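Local coordinates for protein protease (Helicobacter pylori, PDB 5EUF) that is a zinc-dependent peptidase of the M16 family that probably acts as a virulence factor, cleaving the human junctional adhesion molecule A and weakening the gastric epithelial barrier, at residues A268-S273 with T385-Q390. Residues are numbered along the deposited sequence; the frame is centred on the assembly and turned at random.
Sequences ALDALS and TDYQQQ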
ATOM      1  N   ALA B 268     -25.632 -12.118 -11.322  1.00 39.43           N
ATOM      2  CA  ALA B 268     -26.309 -12.519 -10.093  1.00 32.60           C
ATOM      3  C   ALA B 268     -25.972 -11.566  -8.953  1.00 31.94           C
ATOM      4  O   ALA B 268     -26.838 -11.216  -8.149  1.00 41.65           O
ATOM      5  CB  ALA B 268     -25.935 -13.940  -9.721  1.00 28.22           C
ATOM      6  N   LEU B 269     -24.710 -11.152  -8.889  1.00 34.49           N
ATOM      7  CA  LEU B 269     -24.263 -10.179  -7.899  1.00 16.68           C
ATOM      8  C   LEU B 269     -25.032  -8.870  -8.039  1.00 18.86           C
ATOM      9  O   LEU B 269     -25.474  -8.287  -7.050  1.00 16.62           O
ATOM     10  CB  LEU B 269     -22.764  -9.929  -8.040  1.00 15.87           C
ATOM     11  CG  LEU B 269     -21.841 -11.049  -7.565  1.00 18.79           C
ATOM     12  CD1 LEU B 269     -20.435 -10.847  -8.103  1.00 15.42           C
ATOM     13  CD2 LEU B 269     -21.831 -11.100  -6.050  1.00 16.02           C
ATOM     14  N   ASP B 270     -25.190  -8.414  -9.276  1.00 16.51           N
ATOM     15  CA  ASP B 270     -26.014  -7.247  -9.560  1.00 19.37           C
ATOM     16  C   ASP B 270     -27.435  -7.469  -9.046  1.00 21.52           C
ATOM     17  O   ASP B 270     -28.028  -6.583  -8.432  1.00 17.69           O
ATOM     18  CB  ASP B 270     -26.025  -6.944 -11.062  1.00 16.98           C
ATOM     19  CG  ASP B 270     -24.697  -6.397 -11.556  1.00 27.77           C
ATOM     20  OD1 ASP B 270     -23.704  -6.464 -10.804  1.00 42.67           O
ATOM     21  OD2 ASP B 270     -24.644  -5.900 -12.700  1.00 37.27           O
ATOM     22  N   ALA B 271     -27.964  -8.666  -9.285  1.00 18.30           N
ATOM     23  CA  ALA B 271     -29.305  -9.013  -8.832  1.00 28.75           C
ATOM     24  C   ALA B 271     -29.385  -9.076  -7.308  1.00 30.99           C
ATOM     25  O   ALA B 271     -30.401  -8.708  -6.720  1.00 26.68           O
ATOM     26  CB  ALA B 271     -29.743 -10.337  -9.439  1.00 20.26           C
ATOM     27  N   LEU B 272     -28.314  -9.547  -6.674  1.00 31.99           N
ATOM     28  CA  LEU B 272     -28.268  -9.617  -5.216  1.00 30.42           C
ATOM     29  C   LEU B 272     -28.306  -8.222  -4.596  1.00 32.28           C
ATOM     30  O   LEU B 272     -28.960  -8.007  -3.575  1.00 27.76           O
ATOM     31  CB  LEU B 272     -27.018 -10.368  -4.747  1.00 27.32           C
ATOM     32  CG  LEU B 272     -27.135 -11.890  -4.638  1.00 27.44           C
ATOM     33  CD1 LEU B 272     -25.802 -12.522  -4.261  1.00 18.78           C
ATOM     34  CD2 LEU B 272     -28.208 -12.268  -3.630  1.00 30.11           C
ATOM     35  N   SER B 273     -27.609  -7.277  -5.220  1.00 26.55           N
ATOM     36  CA  SER B 273     -27.580  -5.904  -4.734  1.00 23.14           C
ATOM     37  C   SER B 273     -28.940  -5.238  -4.911  1.00 24.10           C
ATOM     38  O   SER B 273     -29.385  -4.475  -4.052  1.00 29.71           O
ATOM     39  CB  SER B 273     -26.502  -5.098  -5.459  1.00 31.01           C
ATOM     40  OG  SER B 273     -26.437  -3.775  -4.960  1.00 43.70           O
ATOM     41  N   THR B 385     -24.533  -7.368 -24.364  1.00 36.32           N
ATOM     42  CA  THR B 385     -25.692  -7.795 -25.139  1.00 40.89           C
ATOM     43  C   THR B 385     -26.381  -8.986 -24.481  1.00 44.42           C
ATOM     44  O   THR B 385     -27.606  -9.092 -24.500  1.00 53.11           O
ATOM     45  CB  THR B 385     -25.304  -8.167 -26.587  1.00 42.37           C
ATOM     46  OG1 THR B 385     -24.372  -9.254 -26.574  1.00 51.99           O
ATOM     47  CG2 THR B 385     -24.675  -6.977 -27.298  1.00 37.54           C
ATOM     48  N   ASP B 386     -25.588  -9.874 -23.887  1.00 47.03           N
ATOM     49  CA  ASP B 386     -26.121 -11.088 -23.274  1.00 44.64           C
ATOM     50  C   ASP B 386     -26.641 -10.858 -21.859  1.00 35.24           C
ATOM     51  O   ASP B 386     -27.111 -11.793 -21.213  1.00 35.52           O
ATOM     52  CB  ASP B 386     -25.055 -12.187 -23.242  1.00 53.76           C
ATOM     53  CG  ASP B 386     -24.706 -12.705 -24.622  1.00 77.19           C
ATOM     54  OD1 ASP B 386     -25.535 -12.558 -25.546  1.00 89.26           O
ATOM     55  OD2 ASP B 386     -23.602 -13.270 -24.781  1.00 79.02           O
ATOM     56  N   TYR B 387     -26.557  -9.619 -21.381  1.00 34.45           N
ATOM     57  CA  TYR B 387     -26.879  -9.310 -19.988  1.00 28.26           C
ATOM     58  C   TYR B 387     -28.346  -9.573 -19.650  1.00 31.17           C
ATOM     59  O   TYR B 387     -28.649 -10.354 -18.746  1.00 24.00           O
ATOM     60  CB  TYR B 387     -26.527  -7.853 -19.679  1.00 23.37           C
ATOM     61  CG  TYR B 387     -26.644  -7.475 -18.218  1.00 22.30           C
ATOM     62  CD1 TYR B 387     -27.817  -6.934 -17.711  1.00 22.45           C
ATOM     63  CD2 TYR B 387     -25.575  -7.651 -17.347  1.00 28.89           C
ATOM     64  CE1 TYR B 387     -27.926  -6.583 -16.376  1.00 25.30           C
ATOM     65  CE2 TYR B 387     -25.674  -7.303 -16.010  1.00 24.13           C
ATOM     66  CZ  TYR B 387     -26.852  -6.768 -15.531  1.00 33.09           C
ATOM     67  OH  TYR B 387     -26.957  -6.419 -14.201  1.00 27.97           O
ATOM     68  N   GLN B 388     -29.243  -8.922 -20.386  1.00 34.24           N
ATOM     69  CA  GLN B 388     -30.679  -9.003 -20.123  1.00 31.51           C
ATOM     70  C   GLN B 388     -31.200 -10.432 -20.055  1.00 37.37           C
ATOM     71  O   GLN B 388     -31.953 -10.780 -19.145  1.00 39.46           O
ATOM     72  CB  GLN B 388     -31.452  -8.229 -21.189  1.00 36.90           C
ATOM     73  CG  GLN B 388     -31.430  -6.731 -20.984  1.00 46.75           C
ATOM     74  CD  GLN B 388     -31.961  -6.335 -19.624  1.00 60.60           C
ATOM     75  OE1 GLN B 388     -31.252  -5.727 -18.824  1.00 73.54           O
ATOM     76  NE2 GLN B 388     -33.213  -6.684 -19.352  1.00 64.12           N
ATOM     77  N   GLN B 389     -30.799 -11.259 -21.015  1.00 37.33           N
ATOM     78  CA  GLN B 389     -31.260 -12.641 -21.047  1.00 44.94           C
ATOM     79  C   GLN B 389     -30.720 -13.421 -19.852  1.00 47.40           C
ATOM     80  O   GLN B 389     -31.421 -14.252 -19.277  1.00 50.29           O
ATOM     81  CB  GLN B 389     -30.847 -13.322 -22.355  1.00 57.47           C
ATOM     82  CG  GLN B 389     -31.493 -14.683 -22.567  1.00 77.39           C
ATOM     83  CD  GLN B 389     -33.013 -14.613 -22.589  1.00 86.61           C
ATOM     84  OE1 GLN B 389     -33.594 -13.641 -23.072  1.00 91.46           O
ATOM     85  NE2 GLN B 389     -33.663 -15.645 -22.058  1.00 78.23           N
ATOM     86  N   GLN B 390     -29.476 -13.143 -19.475  1.00 43.46           N
ATOM     87  CA  GLN B 390     -28.860 -13.825 -18.345  1.00 33.63           C
ATOM     88  C   GLN B 390     -29.544 -13.432 -17.043  1.00 36.46           C
ATOM     89  O   GLN B 390     -29.692 -14.250 -16.132  1.00 27.24           O
ATOM     90  CB  GLN B 390     -27.364 -13.513 -18.275  1.00 24.09           C
ATOM     91  CG  GLN B 390     -26.523 -14.263 -19.296  1.00 37.59           C
ATOM     92  CD  GLN B 390     -25.031 -14.077 -19.082  1.00 59.39           C
ATOM     93  OE1 GLN B 390     -24.584 -13.745 -17.983  1.00 65.23           O
ATOM     94  NE2 GLN B 390     -24.253 -14.293 -20.137  1.00 65.86           N
TER
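The hydroxyl of Tyr-387 donates a hydrogen bond to the carboxylate of Asp-270, with OH of Tyr-387 2.8 Å from OD2 of Asp-270. The lone pair used on OD2 is the anti one, turned away from OD1. OD2 of Asp-270 lies at the edge of the phenol ring, near its plane, and is 3.7 Å from both CZ and CE2 of Tyr-387. Ring and carboxylate planes are inclined by 48°. Tyr-387 stands at the start of helix 387-392. Its CB does not point at helix 266-276; with CG anti to the backbone N (chi1 -172°), the ring extends so that the hydroxyl reaches Asp-270, and the two backbones do not meet. Gln-388 OE1 lies in the ring plane at its edge, and the Tyr-387 side chain touches Gln-354 of helix 344-361 and Val-267 of helix 266-276. Only 73 Å² is buried, all of it on these two residues, and both remain partly exposed. The nearest atoms of the Asp-270 side chain and a bound zinc ion are about 4 Å apart; this is not the metal site formed by His-53 and Glu-133. Leu-269 and Leu-272 of helix 266-276 pack on Val-402 of helix 396-406. A single tyrosine-carboxylate bond thus bridges two helices in the C-terminal half of an M16 peptidase, away from the annotated zinc-binding and active-site residues.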